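Local coordinates for protein putative oxidoreductase molybdopterin-binding subunit (Sulfolobus tokodaii, PDB 4ZOH) that binds a pterin cytosine dinucleotide cofactor and probably forms the molybdenum-containing catalytic subunit of an oxidoreductase of the xanthine dehydrogenase and aldehyde oxidase family, at residues N157-A162 with G255-L260; D456-P461 with Q499-K504; M615-L620 with T695-K700. All coordinates share one frame; numbering follows the deposited sequence.

Contact 1: N157-A162 with G255-L260; sequences NQRVIA and GRDKKL
Asn157 O is held by two donors: Lys258 N at 2.9 Å, which lies in the carbonyl plane, and a water that also donates to Asp257 OD1. This carbonyl sits at an irregularity in two antiparallel strands. Asp257 and Lys258 both face Asn157, forming a G1 beta bulge, and Asp257 takes the positive phi (61°) of the extra residue. Farther on, Val160 and Gly255 form a hydrogen-bonded antiparallel pair, Gly255 N to Val160 O at 2.8 Å.

The bulge brings the Asp257 carboxylate against Arg159. The arginine chain is extended from CG to NE, and its NH2 meets the anti lone pair of Asp257 OD2 at 2.8 Å. The salt bridge is skewed, since the guanidinium and carboxylate planes stand 68° apart. Arg159 NE binds His254 and NH1 binds Thr328, so the group is fixed in rotation. With an alanine here, Asp257 OD2 would probably lose its cationic mate, and His254 ND1 and Thr328 OG1 their arginine partner. A second water links Asp257 OD1 to Arg159 N.

Arg256 leaves its strand another way. Its CB presses on Gln158 O at 3.1 Å. CG, swung anti to the carbonyl carbon (chi1 -60°), packs on Val160 CG2, and the bend at chi2 brings CD 3.4 Å from Asn157 OD1. Asn157 OD1 takes its hydrogen bond from Gln617, while Arg256 NH1 reaches Arg332 O. The Arg256 side chain lies about 8 Å from the molybdenum, close to the cofactor without touching it.

Strand 149-161 is outermost of its sheet within this chain, and strand 254-266 separates it from strand 272-282. Lys258 carries its amine to Glu294 of helix 288-304 and Glu338 of helix 336-353, and the latter helix also packs on Asn157 and Arg256.

Contact 2: D456-P461 with Q499-K504; sequences DVLELP and QKLKDK
Leu458 and Leu501 cross at about a right angle, and both methyl carbons of Leu458 bear on one methyl of Leu501: CD2 of Leu458 is 4.0 Å from CD2 of Leu501, with CD1 of Leu458 scarcely farther away. Leu458 CD2 also rests on Lys502 CB, the two side chains sliding past each other in opposite directions. Both leucines reach down to Ile425 on strand 420-427, so the pair fills the angle between the end of helix 446-458, the middle of helix 486-512 and the sheet beneath.

Val457 works on the other flank. With CG1 anti to its backbone N (chi1 177°), that methyl reaches Gln499 N at 3.7 Å and also touches OE1 of the same glutamine, whose chain crosses the valine at roughly a right angle. Lys502 starts beside Leu458 and runs away from the leucines, past Val457 O. Its chain is extended beyond CG, and CD comes 3.5 Å from that oxygen. Its NZ reaches a water 3.0 Å away, which in turn donates to Val457 O.

The helix stops here in a Schellman motif, with Glu459 at the C-prime position in positive phi (67°). Glu459 OE2 stands 4.4 Å from Lys502 NZ, too far for a salt bridge, while OE1 is bonded to Glu524 N.

No direct hydrogen bond joins the two segments. The contact is held by apolar packing of the leucines, by Val457 on Gln499, and by one water between Lys502 NZ and Val457 O, where the lysine charge lies near both a carboxylate and the carbonyl end of a helix and would probably be favoured by each.

Contact 3: M615-L620 with T695-K700; sequences MAQALL and TKMPVK
Val699 N donates to Ala618 O at 2.8 Å, almost straight on to the carbonyl, tying the C-terminal end of helix 600-619 to a chain that has just passed through a cis peptide before Pro698. The same oxygen receives a CA-H...O contact from Pro698 CA at 3.2 Å, and CG2 of Val699 packs against it. Pro698 CB lies over the chain where the helix gives out, 3.7 Å from Leu620 C.

A loop from far along the chain docks on the helix end: a carbonyl of the last turn finds its donor in the C-terminal tail beyond helix 673-688. Helix 600-619 itself belongs to the second molybdopterin cofactor-binding range.

Met697 points toward the helix and bends at chi3 (-70°). Its SD comes to 3.8 Å from Ala618 CA, and the CE methyl sits beside NE2 of Gln617, also 3.8 Å away. The two chains pass at a slant. Gln617 is extended beyond CG and carries its amide past the methionine to strand 149-161 and its Asn157, while OE1 accepts from Arg256 NE. Thr679 and Ile683 of helix 673-688 also pack on Met697.

How the contacts relate
Contacts 1 and 3 belong to one buried neighbourhood, their centres about 11 Å apart, while contact 2 lies on the opposite side of the chain's centre, its own centre about 45 Å from that of contact 1, and is only partly buried. Contacts 1 and 3 meet directly: Gln158 NE2 approaches Gln617 O at 2.9 Å, probably as a hydrogen bond, so the edge strand and the helix end are joined. Contact 1 is strand pairing with a salt bridge and waters at the bulge, and Arg256 reaching toward the cofactor. Contact 3 seats a loop on a helix end through one backbone bond and sulfur and proline packing. Contact 2, between two helices of the second cofactor-binding range, relies on leucines and a water bridge.

Contact 1: N157-A162 with G255-L260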
ATOM      1  N   ASN A 157      36.787  14.373  21.663  1.00 24.32           N
ATOM      2  CA  ASN A 157      35.848  13.343  21.318  1.00 23.25           C
ATOM      3  C   ASN A 157      35.301  13.769  19.993  1.00 23.22           C
ATOM      4  O   ASN A 157      34.494  14.712  19.909  1.00 24.91           O
ATOM      5  CB  ASN A 157      34.834  13.229  22.464  1.00 21.73           C
ATOM      6  CG  ASN A 157      33.940  11.977  22.356  1.00 26.94           C
ATOM      7  OD1 ASN A 157      33.096  11.890  21.438  1.00 21.99           O
ATOM      8  ND2 ASN A 157      34.046  11.042  23.360  1.00 21.35           N
ATOM      9  N   GLN A 158      35.793  13.140  18.940  1.00 22.32           N
ATOM     10  CA  GLN A 158      35.626  13.687  17.601  1.00 21.01           C
ATOM     11  C   GLN A 158      34.199  13.513  17.075  1.00 23.16           C
ATOM     12  O   GLN A 158      33.413  12.715  17.613  1.00 24.05           O
ATOM     13  CB  GLN A 158      36.621  13.055  16.615  1.00 21.02           C
ATOM     14  CG  GLN A 158      36.263  11.667  16.007  1.00 19.86           C
ATOM     15  CD  GLN A 158      36.282  10.449  16.964  1.00 22.23           C
ATOM     16  OE1 GLN A 158      36.092  10.541  18.174  1.00 20.31           O
ATOM     17  NE2 GLN A 158      36.461   9.264  16.372  1.00 22.45           N
ATOM     18  N   ARG A 159      33.863  14.240  16.011  1.00 22.60           N
ATOM     19  CA  ARG A 159      32.555  14.047  15.344  1.00 23.01           C
ATOM     20  C   ARG A 159      32.447  12.618  14.701  1.00 21.21           C
ATOM     21  O   ARG A 159      33.349  12.195  14.029  1.00 20.15           O
ATOM     22  CB  ARG A 159      32.465  15.045  14.238  1.00 20.92           C
ATOM     23  CG  ARG A 159      31.052  15.309  13.777  1.00 22.95           C
ATOM     24  CD  ARG A 159      31.087  16.578  12.883  1.00 21.70           C
ATOM     25  NE  ARG A 159      29.752  17.113  12.639  1.00 22.09           N
ATOM     26  CZ  ARG A 159      29.042  17.794  13.517  1.00 20.96           C
ATOM     27  NH1 ARG A 159      27.800  18.194  13.198  1.00 20.68           N
ATOM     28  NH2 ARG A 159      29.524  18.058  14.724  1.00 19.40           N
ATOM     29  N   VAL A 160      31.316  11.959  14.846  1.00 20.60           N
ATOM     30  CA  VAL A 160      31.102  10.702  14.084  1.00 23.03           C
ATOM     31  C   VAL A 160      29.733  10.784  13.383  1.00 22.89           C
ATOM     32  O   VAL A 160      28.986  11.732  13.628  1.00 22.49           O
ATOM     33  CB  VAL A 160      31.116   9.468  15.044  1.00 22.37           C
ATOM     34  CG1 VAL A 160      32.525   9.259  15.667  1.00 25.09           C
ATOM     35  CG2 VAL A 160      30.058   9.652  16.113  1.00 21.66           C
ATOM     36  N   ILE A 161      29.401   9.773  12.557  1.00 21.44           N
ATOM     37  CA  ILE A 161      28.148   9.751  11.849  1.00 19.73           C
ATOM     38  C   ILE A 161      27.425   8.416  12.085  1.00 21.06           C
ATOM     39  O   ILE A 161      28.001   7.353  11.828  1.00 21.71           O
ATOM     40  CB  ILE A 161      28.415   9.963  10.360  1.00 19.31           C
ATOM     41  CG1 ILE A 161      29.132  11.326  10.155  1.00 18.10           C
ATOM     42  CG2 ILE A 161      27.094   9.936   9.559  1.00 15.64           C
ATOM     43  CD1 ILE A 161      29.761  11.457   8.753  1.00 14.73           C
ATOM     44  N   ALA A 162      26.191   8.494  12.586  1.00 19.40           N
ATOM     45  CA  ALA A 162      25.367   7.370  12.945  1.00 17.36           C
ATOM     46  C   ALA A 162      25.385   6.225  11.915  1.00 19.77           C
ATOM     47  O   ALA A 162      25.600   5.069  12.294  1.00 21.03           O
ATOM     48  CB  ALA A 162      23.970   7.833  13.269  1.00 17.17           C
ATOM     49  N   GLY A 255      27.225  13.258  15.190  1.00 19.60           N
ATOM     50  CA  GLY A 255      27.063  13.324  16.652  1.00 19.03           C
ATOM     51  C   GLY A 255      28.401  13.489  17.324  1.00 18.55           C
ATOM     52  O   GLY A 255      29.417  13.595  16.638  1.00 17.99           O
ATOM     53  N   ARG A 256      28.410  13.485  18.662  1.00 18.56           N
ATOM     54  CA  ARG A 256      29.665  13.635  19.462  1.00 22.33           C
ATOM     55  C   ARG A 256      30.262  15.075  19.286  1.00 23.31           C
ATOM     56  O   ARG A 256      29.574  16.019  19.614  1.00 23.04           O
ATOM     57  CB  ARG A 256      30.710  12.527  19.158  1.00 21.55           C
ATOM     58  CG  ARG A 256      30.174  11.123  19.455  1.00 22.88           C
ATOM     59  CD  ARG A 256      29.993  10.712  20.925  1.00 21.98           C
ATOM     60  NE  ARG A 256      29.851   9.228  20.990  1.00 23.75           N
ATOM     61  CZ  ARG A 256      28.690   8.553  21.048  1.00 25.42           C
ATOM     62  NH1 ARG A 256      27.517   9.191  21.156  1.00 24.02           N
ATOM     63  NH2 ARG A 256      28.685   7.210  21.107  1.00 22.56           N
ATOM     64  N   ASP A 257      31.522  15.184  18.872  1.00 22.46           N
ATOM     65  CA  ASP A 257      32.186  16.420  18.494  1.00 26.88           C
ATOM     66  C   ASP A 257      32.204  17.396  19.712  1.00 31.14           C
ATOM     67  O   ASP A 257      31.548  18.455  19.668  1.00 29.59           O
ATOM     68  CB  ASP A 257      31.500  17.067  17.239  1.00 25.35           C
ATOM     69  CG  ASP A 257      32.437  17.961  16.494  1.00 28.94           C
ATOM     70  OD1 ASP A 257      33.557  18.073  17.012  1.00 30.02           O
ATOM     71  OD2 ASP A 257      32.154  18.540  15.389  1.00 28.78           O
ATOM     72  N   LYS A 258      32.870  16.977  20.795  1.00 26.89           N
ATOM     73  CA  LYS A 258      33.090  17.768  22.021  1.00 26.64           C
ATOM     74  C   LYS A 258      34.548  17.726  22.494  1.00 28.88           C
ATOM     75  O   LYS A 258      35.203  16.699  22.385  1.00 29.74           O
ATOM     76  CB  LYS A 258      32.148  17.348  23.141  1.00 25.10           C
ATOM     77  CG  LYS A 258      30.711  17.326  22.712  1.00 22.08           C
ATOM     78  CD  LYS A 258      29.822  16.820  23.792  1.00 23.38           C
ATOM     79  CE  LYS A 258      28.383  17.053  23.353  1.00 23.13           C
ATOM     80  NZ  LYS A 258      28.144  16.214  22.111  1.00 23.77           N
ATOM     81  N   LYS A 259      35.032  18.850  23.014  1.00 30.40           N
ATOM     82  CA  LYS A 259      36.424  19.073  23.453  1.00 31.28           C
ATOM     83  C   LYS A 259      36.437  19.433  24.937  1.00 32.79           C
ATOM     84  O   LYS A 259      35.674  20.343  25.369  1.00 29.14           O
ATOM     85  CB  LYS A 259      37.002  20.263  22.668  1.00 33.25           C
ATOM     86  CG  LYS A 259      38.529  20.338  22.627  1.00 38.41           C
ATOM     87  CD  LYS A 259      39.048  21.644  22.034  1.00 39.13           C
ATOM     88  CE  LYS A 259      39.574  21.390  20.665  1.00 42.28           C
ATOM     89  NZ  LYS A 259      40.413  22.553  20.319  1.00 48.95           N
ATOM     90  N   LEU A 260      37.274  18.758  25.732  1.00 26.41           N
ATOM     91  CA  LEU A 260      37.467  19.176  27.143  1.00 30.12           C
ATOM     92  C   LEU A 260      38.889  19.668  27.397  1.00 31.81           C
ATOM     93  O   LEU A 260      39.857  18.901  27.188  1.00 29.96           O
ATOM     94  CB  LEU A 260      37.106  18.072  28.136  1.00 29.99           C
ATOM     95  CG  LEU A 260      37.158  18.506  29.581  1.00 29.98           C
ATOM     96  CD1 LEU A 260      35.995  19.436  29.904  1.00 28.41           C
ATOM     97  CD2 LEU A 260      37.071  17.259  30.458  1.00 30.04           C
TER
HETATM   98  O   HOH W   1      35.372  17.587  19.034  1.00 38.38           O
HETATM   99  O   HOH W   2      35.583  16.271  15.259  1.00 24.58           O

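Contact 2: D456-P461 with Q499-K504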
ATOM      1  N   ASP A 456       3.620 -13.306  31.097  1.00 29.77           N
ATOM      2  CA  ASP A 456       3.773 -13.552  32.550  1.00 32.89           C
ATOM      3  C   ASP A 456       2.595 -13.033  33.347  1.00 38.37           C
ATOM      4  O   ASP A 456       2.033 -13.799  34.134  1.00 39.48           O
ATOM      5  CB  ASP A 456       5.106 -13.014  33.112  1.00 30.81           C
ATOM      6  CG  ASP A 456       6.312 -13.917  32.758  1.00 28.24           C
ATOM      7  OD1 ASP A 456       6.183 -14.905  32.003  1.00 26.61           O
ATOM      8  OD2 ASP A 456       7.421 -13.663  33.248  1.00 29.73           O
ATOM      9  N   VAL A 457       2.185 -11.773  33.101  1.00 34.89           N
ATOM     10  CA  VAL A 457       1.027 -11.193  33.787  1.00 31.15           C
ATOM     11  C   VAL A 457      -0.271 -11.986  33.522  1.00 30.46           C
ATOM     12  O   VAL A 457      -1.033 -12.286  34.434  1.00 29.37           O
ATOM     13  CB  VAL A 457       0.830  -9.685  33.459  1.00 29.56           C
ATOM     14  CG1 VAL A 457      -0.408  -9.135  34.122  1.00 29.20           C
ATOM     15  CG2 VAL A 457       2.028  -8.867  33.866  1.00 26.13           C
ATOM     16  N   LEU A 458      -0.538 -12.315  32.277  1.00 28.83           N
ATOM     17  CA  LEU A 458      -1.792 -13.027  31.934  1.00 30.43           C
ATOM     18  C   LEU A 458      -1.716 -14.545  32.165  1.00 29.43           C
ATOM     19  O   LEU A 458      -2.764 -15.212  32.208  1.00 28.20           O
ATOM     20  CB  LEU A 458      -2.253 -12.700  30.464  1.00 26.47           C
ATOM     21  CG  LEU A 458      -2.413 -11.162  30.313  1.00 29.92           C
ATOM     22  CD1 LEU A 458      -2.435 -10.719  28.828  1.00 27.56           C
ATOM     23  CD2 LEU A 458      -3.644 -10.726  31.067  1.00 25.13           C
ATOM     24  N   GLU A 459      -0.483 -15.064  32.298  1.00 28.38           N
ATOM     25  CA  GLU A 459      -0.214 -16.477  32.535  1.00 31.50           C
ATOM     26  C   GLU A 459      -0.615 -17.259  31.308  1.00 32.99           C
ATOM     27  O   GLU A 459      -1.280 -18.293  31.449  1.00 30.06           O
ATOM     28  CB  GLU A 459      -1.010 -16.963  33.763  1.00 32.98           C
ATOM     29  CG  GLU A 459      -0.589 -16.336  35.082  1.00 34.02           C
ATOM     30  CD  GLU A 459      -1.405 -16.825  36.276  1.00 40.58           C
ATOM     31  OE1 GLU A 459      -2.212 -17.759  36.149  1.00 37.55           O
ATOM     32  OE2 GLU A 459      -1.286 -16.219  37.352  1.00 45.49           O
ATOM     33  N   LEU A 460      -0.263 -16.744  30.110  1.00 31.26           N
ATOM     34  CA  LEU A 460      -0.656 -17.372  28.824  1.00 29.99           C
ATOM     35  C   LEU A 460       0.561 -17.750  28.016  1.00 28.21           C
ATOM     36  O   LEU A 460       1.645 -17.274  28.308  1.00 29.95           O
ATOM     37  CB  LEU A 460      -1.549 -16.428  28.013  1.00 29.89           C
ATOM     38  CG  LEU A 460      -2.874 -16.016  28.680  1.00 31.53           C
ATOM     39  CD1 LEU A 460      -3.592 -15.043  27.736  1.00 34.61           C
ATOM     40  CD2 LEU A 460      -3.787 -17.210  28.954  1.00 30.39           C
ATOM     41  N   PRO A 461       0.414 -18.637  27.027  1.00 29.20           N
ATOM     42  CA  PRO A 461       1.629 -18.794  26.186  1.00 30.37           C
ATOM     43  C   PRO A 461       2.013 -17.445  25.460  1.00 30.94           C
ATOM     44  O   PRO A 461       1.130 -16.667  25.066  1.00 31.16           O
ATOM     45  CB  PRO A 461       1.252 -19.922  25.199  1.00 27.45           C
ATOM     46  CG  PRO A 461      -0.157 -20.350  25.526  1.00 28.31           C
ATOM     47  CD  PRO A 461      -0.742 -19.409  26.535  1.00 27.24           C
ATOM     48  N   GLN A 499      -2.099  -5.928  33.556  1.00 35.25           N
ATOM     49  CA  GLN A 499      -2.666  -6.097  34.913  1.00 37.13           C
ATOM     50  C   GLN A 499      -4.151  -5.657  34.904  1.00 36.42           C
ATOM     51  O   GLN A 499      -5.022  -6.437  35.343  1.00 36.76           O
ATOM     52  CB  GLN A 499      -1.816  -5.347  35.986  1.00 36.61           C
ATOM     53  CG  GLN A 499      -2.292  -5.590  37.459  1.00 42.57           C
ATOM     54  CD  GLN A 499      -2.366  -7.096  37.823  1.00 44.02           C
ATOM     55  OE1 GLN A 499      -1.411  -7.856  37.587  1.00 43.44           O
ATOM     56  NE2 GLN A 499      -3.517  -7.535  38.328  1.00 39.66           N
ATOM     57  N   LYS A 500      -4.439  -4.473  34.317  1.00 34.54           N
ATOM     58  CA  LYS A 500      -5.830  -3.982  34.151  1.00 36.81           C
ATOM     59  C   LYS A 500      -6.684  -5.021  33.443  1.00 35.50           C
ATOM     60  O   LYS A 500      -7.813  -5.284  33.872  1.00 34.24           O
ATOM     61  CB  LYS A 500      -5.919  -2.675  33.357  1.00 40.68           C
ATOM     62  CG  LYS A 500      -5.448  -1.420  34.074  1.00 49.82           C
ATOM     63  CD  LYS A 500      -6.369  -0.259  33.681  1.00 60.74           C
ATOM     64  CE  LYS A 500      -5.700   1.097  33.836  1.00 65.94           C
ATOM     65  NZ  LYS A 500      -5.021   1.461  32.565  1.00 69.19           N
ATOM     66  N   LEU A 501      -6.137  -5.617  32.374  1.00 31.86           N
ATOM     67  CA  LEU A 501      -6.846  -6.662  31.650  1.00 32.68           C
ATOM     68  C   LEU A 501      -7.144  -7.870  32.553  1.00 33.24           C
ATOM     69  O   LEU A 501      -8.243  -8.390  32.525  1.00 36.13           O
ATOM     70  CB  LEU A 501      -6.132  -7.114  30.339  1.00 29.03           C
ATOM     71  CG  LEU A 501      -6.849  -8.301  29.687  1.00 29.02           C
ATOM     72  CD1 LEU A 501      -8.307  -7.994  29.283  1.00 29.50           C
ATOM     73  CD2 LEU A 501      -6.056  -8.857  28.528  1.00 29.77           C
ATOM     74  N   LYS A 502      -6.149  -8.308  33.311  1.00 32.75           N
ATOM     75  CA  LYS A 502      -6.301  -9.477  34.191  1.00 33.21           C
ATOM     76  C   LYS A 502      -7.370  -9.197  35.282  1.00 31.36           C
ATOM     77  O   LYS A 502      -8.266 -10.019  35.507  1.00 32.12           O
ATOM     78  CB  LYS A 502      -4.946  -9.793  34.829  1.00 31.37           C
ATOM     79  CG  LYS A 502      -4.875 -11.121  35.589  1.00 35.06           C
ATOM     80  CD  LYS A 502      -3.665 -11.142  36.495  1.00 37.01           C
ATOM     81  CE  LYS A 502      -3.684 -12.369  37.391  1.00 42.25           C
ATOM     82  NZ  LYS A 502      -2.691 -12.213  38.489  1.00 43.71           N
ATOM     83  N   ASP A 503      -7.261  -8.031  35.922  1.00 30.49           N
ATOM     84  CA  ASP A 503      -8.260  -7.563  36.880  1.00 35.22           C
ATOM     85  C   ASP A 503      -9.656  -7.558  36.313  1.00 37.93           C
ATOM     86  O   ASP A 503     -10.620  -7.914  37.025  1.00 43.22           O
ATOM     87  CB  ASP A 503      -7.948  -6.152  37.412  1.00 34.84           C
ATOM     88  CG  ASP A 503      -6.667  -6.099  38.191  1.00 41.85           C
ATOM     89  OD1 ASP A 503      -6.111  -4.971  38.363  1.00 46.74           O
ATOM     90  OD2 ASP A 503      -6.192  -7.198  38.596  1.00 38.01           O
ATOM     91  N   LYS A 504      -9.776  -7.167  35.041  1.00 38.77           N
ATOM     92  CA  LYS A 504     -11.095  -7.144  34.390  1.00 35.72           C
ATOM     93  C   LYS A 504     -11.584  -8.542  34.093  1.00 34.50           C
ATOM     94  O   LYS A 504     -12.785  -8.824  34.236  1.00 38.55           O
ATOM     95  CB  LYS A 504     -11.088  -6.265  33.144  1.00 39.91           C
ATOM     96  CG  LYS A 504     -12.433  -5.622  32.798  1.00 47.26           C
ATOM     97  CD  LYS A 504     -12.213  -4.246  32.153  1.00 59.96           C
ATOM     98  CE  LYS A 504     -11.171  -4.321  31.023  1.00 60.62           C
ATOM     99  NZ  LYS A 504     -10.032  -3.375  31.164  1.00 71.67           N
TER
HETATM  100  O   HOH W   3      -0.029 -12.810  37.258  1.00 49.72           O

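Contact 3: M615-L620 with T695-K700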
ATOM      1  N   MET A 615      34.002   1.007  20.039  1.00 23.73           N
ATOM      2  CA  MET A 615      35.366   0.624  19.594  1.00 22.15           C
ATOM      3  C   MET A 615      35.705   1.293  18.278  1.00 19.06           C
ATOM      4  O   MET A 615      36.850   1.724  18.032  1.00 19.11           O
ATOM      5  CB  MET A 615      35.415  -0.905  19.453  1.00 25.49           C
ATOM      6  CG  MET A 615      36.627  -1.391  18.677  1.00 29.07           C
ATOM      7  SD  MET A 615      36.683  -3.185  18.360  1.00 40.94           S
ATOM      8  CE  MET A 615      35.639  -3.678  19.726  1.00 41.13           C
ATOM      9  N   ALA A 616      34.718   1.313  17.377  1.00 18.71           N
ATOM     10  CA  ALA A 616      34.903   1.903  16.032  1.00 18.36           C
ATOM     11  C   ALA A 616      35.207   3.459  16.153  1.00 19.09           C
ATOM     12  O   ALA A 616      35.990   4.013  15.353  1.00 21.45           O
ATOM     13  CB  ALA A 616      33.635   1.709  15.210  1.00 17.09           C
ATOM     14  N   GLN A 617      34.542   4.127  17.101  1.00 19.67           N
ATOM     15  CA  GLN A 617      34.838   5.568  17.364  1.00 22.03           C
ATOM     16  C   GLN A 617      36.331   5.742  17.794  1.00 24.67           C
ATOM     17  O   GLN A 617      37.073   6.606  17.209  1.00 25.45           O
ATOM     18  CB  GLN A 617      33.904   6.147  18.464  1.00 23.23           C
ATOM     19  CG  GLN A 617      34.217   7.653  18.691  1.00 18.99           C
ATOM     20  CD  GLN A 617      33.356   8.437  19.643  1.00 16.80           C
ATOM     21  OE1 GLN A 617      32.493   7.924  20.404  1.00 21.13           O
ATOM     22  NE2 GLN A 617      33.616   9.748  19.639  1.00 17.07           N
ATOM     23  N   ALA A 618      36.769   4.901  18.751  1.00 21.84           N
ATOM     24  CA  ALA A 618      38.202   4.861  19.211  1.00 24.74           C
ATOM     25  C   ALA A 618      39.161   4.565  18.071  1.00 22.90           C
ATOM     26  O   ALA A 618      40.184   5.267  17.886  1.00 26.37           O
ATOM     27  CB  ALA A 618      38.405   3.828  20.336  1.00 22.57           C
ATOM     28  N   LEU A 619      38.799   3.604  17.238  1.00 25.78           N
ATOM     29  CA  LEU A 619      39.801   3.053  16.287  1.00 26.59           C
ATOM     30  C   LEU A 619      39.586   3.356  14.828  1.00 24.75           C
ATOM     31  O   LEU A 619      40.524   3.199  14.061  1.00 23.39           O
ATOM     32  CB  LEU A 619      39.941   1.515  16.442  1.00 23.98           C
ATOM     33  CG  LEU A 619      40.250   0.940  17.812  1.00 26.91           C
ATOM     34  CD1 LEU A 619      40.227  -0.615  17.693  1.00 23.29           C
ATOM     35  CD2 LEU A 619      41.607   1.533  18.311  1.00 22.80           C
ATOM     36  N   LEU A 620      38.368   3.694  14.403  1.00 24.96           N
ATOM     37  CA  LEU A 620      38.144   3.756  12.934  1.00 27.95           C
ATOM     38  C   LEU A 620      37.523   5.052  12.477  1.00 25.87           C
ATOM     39  O   LEU A 620      38.021   5.659  11.542  1.00 25.42           O
ATOM     40  CB  LEU A 620      37.263   2.582  12.433  1.00 27.21           C
ATOM     41  CG  LEU A 620      37.802   1.133  12.486  1.00 28.79           C
ATOM     42  CD1 LEU A 620      36.659   0.113  12.471  1.00 27.95           C
ATOM     43  CD2 LEU A 620      38.691   0.918  11.276  1.00 25.13           C
ATOM     44  N   THR A 695      45.166  11.794  22.944  1.00 30.89           N
ATOM     45  CA  THR A 695      44.349  12.993  23.235  1.00 33.38           C
ATOM     46  C   THR A 695      43.204  13.118  22.240  1.00 33.77           C
ATOM     47  O   THR A 695      42.259  13.853  22.478  1.00 35.97           O
ATOM     48  CB  THR A 695      45.173  14.328  23.186  1.00 30.37           C
ATOM     49  OG1 THR A 695      45.868  14.400  21.948  1.00 30.57           O
ATOM     50  CG2 THR A 695      46.193  14.438  24.325  1.00 31.91           C
ATOM     51  N   LYS A 696      43.281  12.396  21.128  1.00 30.01           N
ATOM     52  CA  LYS A 696      42.234  12.483  20.103  1.00 33.78           C
ATOM     53  C   LYS A 696      41.909  11.126  19.452  1.00 30.90           C
ATOM     54  O   LYS A 696      42.731  10.223  19.507  1.00 27.82           O
ATOM     55  CB  LYS A 696      42.640  13.505  19.048  1.00 32.86           C
ATOM     56  CG  LYS A 696      43.967  13.228  18.387  1.00 38.70           C
ATOM     57  CD  LYS A 696      43.992  13.739  16.935  1.00 44.22           C
ATOM     58  CE  LYS A 696      44.926  14.911  16.714  1.00 53.19           C
ATOM     59  NZ  LYS A 696      46.365  14.542  16.826  1.00 56.28           N
ATOM     60  N   MET A 697      40.736  11.016  18.818  1.00 26.94           N
ATOM     61  CA  MET A 697      40.330   9.799  18.118  1.00 25.82           C
ATOM     62  C   MET A 697      39.839  10.144  16.688  1.00 26.85           C
ATOM     63  O   MET A 697      39.481  11.276  16.456  1.00 28.97           O
ATOM     64  CB  MET A 697      39.186   9.170  18.869  1.00 23.31           C
ATOM     65  CG  MET A 697      39.480   8.789  20.273  1.00 23.23           C
ATOM     66  SD  MET A 697      38.099   8.112  21.184  1.00 24.82           S
ATOM     67  CE  MET A 697      36.938   9.521  21.445  1.00 25.16           C
ATOM     68  N   PRO A 698      39.728   9.190  15.752  1.00 26.16           N
ATOM     69  CA  PRO A 698      40.189   7.801  15.904  1.00 27.88           C
ATOM     70  C   PRO A 698      41.760   7.769  16.101  1.00 31.93           C
ATOM     71  O   PRO A 698      42.476   8.688  15.651  1.00 27.74           O
ATOM     72  CB  PRO A 698      39.797   7.176  14.521  1.00 24.17           C
ATOM     73  CG  PRO A 698      40.089   8.309  13.559  1.00 23.08           C
ATOM     74  CD  PRO A 698      39.611   9.546  14.308  1.00 26.89           C
ATOM     75  N   VAL A 699      42.295   6.707  16.697  1.00 30.77           N
ATOM     76  CA  VAL A 699      43.743   6.558  16.736  1.00 31.31           C
ATOM     77  C   VAL A 699      44.190   6.228  15.324  1.00 31.74           C
ATOM     78  O   VAL A 699      43.820   5.212  14.756  1.00 33.25           O
ATOM     79  CB  VAL A 699      44.154   5.469  17.753  1.00 35.17           C
ATOM     80  CG1 VAL A 699      45.571   5.679  18.202  1.00 41.62           C
ATOM     81  CG2 VAL A 699      43.350   5.599  19.017  1.00 38.41           C
ATOM     82  N   LYS A 700      44.976   7.076  14.715  1.00 31.85           N
ATOM     83  CA  LYS A 700      45.445   6.727  13.371  1.00 34.06           C
ATOM     84  C   LYS A 700      46.636   5.729  13.380  1.00 38.78           C
ATOM     85  O   LYS A 700      47.478   5.768  14.290  1.00 38.61           O
ATOM     86  CB  LYS A 700      45.879   7.991  12.625  1.00 36.65           C
ATOM     87  CG  LYS A 700      44.754   8.994  12.245  1.00 40.82           C
ATOM     88  CD  LYS A 700      45.429  10.215  11.584  1.00 45.76           C
ATOM     89  CE  LYS A 700      44.692  10.786  10.387  1.00 49.44           C
ATOM     90  NZ  LYS A 700      44.297  12.169  10.750  1.00 55.44           N
TER